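PDB 2W40: glycerol kinase, putative, which probably catalyses the ATP-dependent phosphorylation of glycerol to sn-glycerol 3-phosphate, as other glycerol kinases of the FGGY family do. Local coordinates for residues C[156-169]-C[208-220]. Numbering follows the deposited sequence.
With EDO (1,2-ethanediol), chain B.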
loop_
_atom_site.group_PDB
_atom_site.type_symbol
_atom_site.label_atom_id
_atom_site.label_comp_id
_atom_site.label_asym_id
_atom_site.label_seq_id
_atom_site.Cartn_x
_atom_site.Cartn_y
_atom_site.Cartn_z
ATOM N N LYS C 156 -32.111 28.019 -9.845
ATOM C CA LYS C 156 -31.443 29.325 -9.764
ATOM C C LYS C 156 -30.541 29.555 -10.972
ATOM O O LYS C 156 -30.346 30.719 -11.309
ATOM C CB LYS C 156 -30.651 29.479 -8.488
ATOM C CG LYS C 156 -31.505 29.616 -7.191
ATOM C CD LYS C 156 -30.722 29.648 -5.931
ATOM C CE LYS C 156 -30.052 30.957 -5.761
ATOM N NZ LYS C 156 -30.919 32.155 -5.842
ATOM N N ILE C 157 -30.039 28.514 -11.646
ATOM C CA ILE C 157 -29.411 28.735 -12.971
ATOM C C ILE C 157 -30.496 29.134 -13.979
ATOM O O ILE C 157 -30.400 30.133 -14.657
ATOM C CB ILE C 157 -28.652 27.504 -13.445
ATOM C CG1 ILE C 157 -27.405 27.290 -12.555
ATOM C CG2 ILE C 157 -28.206 27.663 -14.894
ATOM C CD1 ILE C 157 -26.748 25.927 -12.716
ATOM N N ASP C 158 -31.599 28.376 -13.948
ATOM C CA ASP C 158 -32.703 28.703 -14.830
ATOM C C ASP C 158 -33.189 30.165 -14.683
ATOM O O ASP C 158 -33.413 30.845 -15.693
ATOM C CB ASP C 158 -33.883 27.756 -14.706
ATOM C CG ASP C 158 -33.562 26.254 -15.056
ATOM O OD1 ASP C 158 -32.453 25.845 -15.583
ATOM O OD2 ASP C 158 -34.475 25.428 -14.726
ATOM N N ASP C 159 -33.375 30.642 -13.471
ATOM C CA ASP C 159 -33.824 31.987 -13.253
ATOM C C ASP C 159 -32.794 33.100 -13.191
ATOM O O ASP C 159 -33.170 34.253 -12.862
ATOM C CB ASP C 159 -34.802 32.069 -12.089
ATOM C CG ASP C 159 -34.197 31.960 -10.716
ATOM O OD1 ASP C 159 -32.932 32.003 -10.626
ATOM O OD2 ASP C 159 -35.032 31.827 -9.708
ATOM N N GLY C 160 -31.531 32.739 -13.413
ATOM C CA GLY C 160 -30.429 33.692 -13.395
ATOM C C GLY C 160 -30.029 34.261 -12.083
ATOM O O GLY C 160 -29.371 35.321 -12.021
ATOM N N THR C 161 -30.393 33.626 -11.013
ATOM C CA THR C 161 -30.018 34.127 -9.674
ATOM C C THR C 161 -28.783 33.425 -9.052
ATOM O O THR C 161 -28.378 33.715 -7.890
ATOM C CB THR C 161 -31.231 34.023 -8.695
ATOM O OG1 THR C 161 -31.633 32.664 -8.485
ATOM C CG2 THR C 161 -32.447 34.833 -9.297
ATOM N N ALA C 162 -28.192 32.518 -9.814
ATOM C CA ALA C 162 -26.937 31.868 -9.438
ATOM C C ALA C 162 -25.776 32.475 -10.263
ATOM O O ALA C 162 -25.981 33.009 -11.346
ATOM C CB ALA C 162 -26.983 30.335 -9.667
ATOM N N VAL C 163 -24.554 32.317 -9.731
ATOM C CA VAL C 163 -23.294 32.555 -10.453
ATOM C C VAL C 163 -22.576 31.196 -10.435
ATOM O O VAL C 163 -22.470 30.532 -9.328
ATOM C CB VAL C 163 -22.464 33.653 -9.753
ATOM C CG1 VAL C 163 -21.137 33.858 -10.497
ATOM C CG2 VAL C 163 -23.172 34.956 -9.690
ATOM N N ILE C 164 -22.031 30.794 -11.614
ATOM C CA ILE C 164 -21.172 29.606 -11.691
ATOM C C ILE C 164 -19.752 30.179 -11.879
ATOM O O ILE C 164 -19.479 30.878 -12.842
ATOM C CB ILE C 164 -21.486 28.720 -12.924
ATOM C CG1 ILE C 164 -22.995 28.332 -12.885
ATOM C CG2 ILE C 164 -20.581 27.505 -12.994
ATOM C CD1 ILE C 164 -23.382 27.447 -14.056
ATOM N N GLY C 165 -18.872 29.827 -10.978
ATOM C CA GLY C 165 -17.512 30.348 -11.052
ATOM C C GLY C 165 -16.399 29.427 -10.625
ATOM O O GLY C 165 -16.547 28.611 -9.709
ATOM N N ASN C 166 -15.263 29.597 -11.295
ATOM C CA ASN C 166 -14.067 29.039 -10.784
ATOM C C ASN C 166 -13.526 29.831 -9.561
ATOM O O ASN C 166 -14.076 30.823 -9.194
ATOM C CB ASN C 166 -13.033 28.895 -11.855
ATOM C CG ASN C 166 -13.391 27.893 -13.011
ATOM O OD1 ASN C 166 -13.199 28.262 -14.194
ATOM N ND2 ASN C 166 -13.891 26.674 -12.711
ATOM N N ILE C 167 -12.409 29.422 -8.979
ATOM C CA ILE C 167 -11.960 30.014 -7.731
ATOM C C ILE C 167 -11.581 31.507 -7.928
ATOM O O ILE C 167 -11.807 32.333 -7.098
ATOM C CB ILE C 167 -10.789 29.214 -7.148
ATOM C CG1 ILE C 167 -11.272 27.855 -6.613
ATOM C CG2 ILE C 167 -9.957 30.029 -6.084
ATOM C CD1 ILE C 167 -11.990 27.976 -5.273
ATOM N N ASN C 168 -11.031 31.818 -9.111
ATOM C CA ASN C 168 -10.731 33.198 -9.403
ATOM C C ASN C 168 -11.925 34.103 -9.362
ATOM O O ASN C 168 -11.895 35.168 -8.739
ATOM C CB ASN C 168 -10.072 33.383 -10.749
ATOM C CG ASN C 168 -10.878 32.864 -11.901
ATOM O OD1 ASN C 168 -11.392 31.723 -11.837
ATOM N ND2 ASN C 168 -10.903 33.614 -13.006
ATOM N N THR C 169 -13.030 33.633 -10.004
ATOM C CA THR C 169 -14.309 34.325 -9.994
ATOM C C THR C 169 -14.854 34.519 -8.571
ATOM O O THR C 169 -15.382 35.612 -8.203
ATOM C CB THR C 169 -15.296 33.610 -10.906
ATOM O OG1 THR C 169 -14.707 33.466 -12.186
ATOM C CG2 THR C 169 -16.641 34.434 -11.026
ATOM N N PHE C 208 -24.491 20.747 -21.103
ATOM C CA PHE C 208 -24.320 20.654 -19.690
ATOM C C PHE C 208 -25.483 21.193 -18.861
ATOM O O PHE C 208 -25.361 21.392 -17.651
ATOM C CB PHE C 208 -22.970 21.222 -19.317
ATOM C CG PHE C 208 -21.831 20.324 -19.767
ATOM C CD1 PHE C 208 -21.633 19.082 -19.180
ATOM C CD2 PHE C 208 -20.986 20.707 -20.836
ATOM C CE1 PHE C 208 -20.629 18.209 -19.647
ATOM C CE2 PHE C 208 -19.978 19.859 -21.283
ATOM C CZ PHE C 208 -19.792 18.630 -20.703
ATOM N N ASN C 209 -26.587 21.477 -19.530
ATOM C CA ASN C 209 -27.879 21.953 -18.914
ATOM C C ASN C 209 -27.805 23.318 -18.279
ATOM O O ASN C 209 -28.591 23.695 -17.321
ATOM C CB ASN C 209 -28.316 20.968 -17.801
ATOM C CG ASN C 209 -28.692 19.583 -18.261
ATOM O OD1 ASN C 209 -28.278 19.029 -19.308
ATOM N ND2 ASN C 209 -29.464 18.959 -17.415
ATOM N N ILE C 210 -26.896 24.130 -18.810
ATOM C CA ILE C 210 -26.770 25.512 -18.392
ATOM C C ILE C 210 -27.708 26.294 -19.277
ATOM O O ILE C 210 -27.304 26.705 -20.362
ATOM C CB ILE C 210 -25.334 26.046 -18.481
ATOM C CG1 ILE C 210 -24.428 25.205 -17.559
ATOM C CG2 ILE C 210 -25.313 27.538 -18.202
ATOM C CD1 ILE C 210 -22.994 25.350 -17.812
ATOM N N THR C 211 -28.962 26.462 -18.813
ATOM C CA THR C 211 -30.031 26.993 -19.656
ATOM C C THR C 211 -30.051 28.490 -19.761
ATOM O O THR C 211 -30.757 29.061 -20.611
ATOM C CB THR C 211 -31.419 26.580 -19.080
ATOM O OG1 THR C 211 -31.469 27.069 -17.739
ATOM C CG2 THR C 211 -31.617 25.080 -19.055
ATOM N N ASN C 212 -29.272 29.166 -18.904
ATOM C CA ASN C 212 -29.261 30.632 -18.853
ATOM C C ASN C 212 -27.795 31.030 -18.739
ATOM O O ASN C 212 -27.164 30.852 -17.719
ATOM C CB ASN C 212 -30.084 31.092 -17.660
ATOM C CG ASN C 212 -30.232 32.540 -17.591
ATOM O OD1 ASN C 212 -29.437 33.268 -18.181
ATOM N ND2 ASN C 212 -31.209 33.000 -16.776
ATOM N N MET C 213 -27.274 31.493 -19.859
ATOM C CA MET C 213 -25.850 31.777 -19.929
ATOM C C MET C 213 -25.444 33.025 -19.145
ATOM O O MET C 213 -24.272 33.352 -18.997
ATOM C CB MET C 213 -25.389 31.799 -21.407
ATOM C CG MET C 213 -25.295 30.418 -21.984
ATOM S SD MET C 213 -25.008 30.445 -23.718
ATOM C CE MET C 213 -23.185 30.692 -23.798
ATOM N N SER C 214 -26.436 33.785 -18.668
ATOM C CA SER C 214 -26.154 34.925 -17.846
ATOM C C SER C 214 -25.494 34.662 -16.528
ATOM O O SER C 214 -24.994 35.591 -15.910
ATOM C CB SER C 214 -27.421 35.745 -17.653
ATOM O OG SER C 214 -28.248 35.357 -16.651
ATOM N N VAL C 215 -25.547 33.410 -16.068
ATOM C CA VAL C 215 -24.900 32.985 -14.832
ATOM C C VAL C 215 -23.405 32.875 -14.943
ATOM O O VAL C 215 -22.752 32.702 -13.956
ATOM C CB VAL C 215 -25.506 31.668 -14.313
ATOM C CG1 VAL C 215 -27.067 31.830 -14.149
ATOM C CG2 VAL C 215 -25.086 30.492 -15.198
ATOM N N LEU C 216 -22.884 32.912 -16.190
ATOM C CA LEU C 216 -21.456 32.838 -16.468
ATOM C C LEU C 216 -20.836 34.229 -16.430
ATOM O O LEU C 216 -21.389 35.180 -16.967
ATOM C CB LEU C 216 -21.200 32.095 -17.749
ATOM C CG LEU C 216 -21.683 30.639 -17.801
ATOM C CD1 LEU C 216 -21.748 30.202 -19.306
ATOM C CD2 LEU C 216 -20.782 29.754 -17.034
ATOM N N PRO C 217 -19.662 34.325 -15.821
ATOM C CA PRO C 217 -18.980 35.617 -15.741
ATOM C C PRO C 217 -18.353 36.042 -17.041
ATOM O O PRO C 217 -17.984 35.206 -17.846
ATOM C CB PRO C 217 -17.907 35.340 -14.645
ATOM C CG PRO C 217 -17.525 33.866 -14.875
ATOM C CD PRO C 217 -18.920 33.236 -15.171
ATOM N N GLU C 218 -18.146 37.346 -17.175
ATOM C CA GLU C 218 -17.514 37.896 -18.362
ATOM C C GLU C 218 -16.056 37.420 -18.462
ATOM O O GLU C 218 -15.352 37.547 -17.456
ATOM C CB GLU C 218 -17.501 39.429 -18.331
ATOM C CG GLU C 218 -16.883 40.046 -19.587
ATOM C CD GLU C 218 -16.792 41.577 -19.487
ATOM O OE1 GLU C 218 -17.532 42.177 -18.647
ATOM O OE2 GLU C 218 -16.009 42.159 -20.279
ATOM N N ILE C 219 -15.644 37.014 -19.640
ATOM C CA ILE C 219 -14.258 36.518 -19.896
ATOM C C ILE C 219 -13.341 37.733 -20.247
ATOM O O ILE C 219 -13.626 38.488 -21.191
ATOM C CB ILE C 219 -14.193 35.470 -21.035
ATOM C CG1 ILE C 219 -15.104 34.260 -20.694
ATOM C CG2 ILE C 219 -12.736 34.979 -21.323
ATOM C CD1 ILE C 219 -15.274 33.325 -21.838
ATOM N N LYS C 220 -12.345 37.935 -19.396
ATOM C CA LYS C 220 -11.433 39.063 -19.503
ATOM C C LYS C 220 -10.064 38.605 -19.967
ATOM O O LYS C 220 -9.708 37.464 -19.859
ATOM C CB LYS C 220 -11.242 39.728 -18.140
ATOM C CG LYS C 220 -12.561 40.273 -17.507
ATOM C CD LYS C 220 -12.823 41.626 -17.781
ATOM C CE LYS C 220 -12.309 42.525 -16.687
ATOM N NZ LYS C 220 -12.435 43.931 -17.227
HETATM C C1 EDO B . -16.995 28.028 -14.750
HETATM O O1 EDO B . -17.213 27.754 -13.373
HETATM C C2 EDO B . -17.920 29.071 -15.329
HETATM O O2 EDO B . -17.601 30.382 -14.822
HETATM O O HOH W 1 -33.699 29.392 -18.361
HETATM O O HOH W 2 -30.442 24.412 -15.202
HETATM O O HOH W 3 -28.091 36.351 -14.336
#
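Val215 fits the hollow where the end of helix 151-158 runs through Gly160 into strand 162-166. Its CG1 lies 3.2 Å from Ala162 O and 3.9 Å from Gly160 CA. CG2, the other branch, meets Ile164 CD1 (3.7 Å), with Ile157 CG2 beside it. Ile210 adds to the apolar patch, touching both Ile157 and Ile164.

Gly160, at positive phi, ends the helix in a Schellman motif. Asn212 extends toward this helix end, its CG anti to the backbone N (chi1 -175°). Its ND2 gives a nearly straight bond to Asp158 O (3.3 Å), reaching that oxygen from above the carbonyl plane. Its OD1 takes Ser214 N in an Asx turn. Both ends of the amide are therefore used, which fixes its rotation. Asp158 and Thr211 are exposed. Thr211 OG1 donates to Asp158 OD1 (2.7 Å), approaching from above the carboxylate plane.

Further along, Ile164 N, on the edge turned away from strand 88-92, donates to Val215 O (3.1 Å). The Pro217 ring lies against Ile164 O with its CD (3.4 Å) and against the Thr169 side chain with CB and CG. The Thr169 hydroxyl bonds to Tyr181 O. An ethanediol, probably from the crystallisation liquor, donates from O2 to Ile164 O.

The contact joins a helix end and a strand edge within the N-terminal FGGY domain. Its chemistry implies a valine side chain shared between carbonyl oxygens and isoleucine methyls. Bonds from Asn212 and to Val215 O set its position, and the Asp158-Thr211 bond is probably the part most open to water.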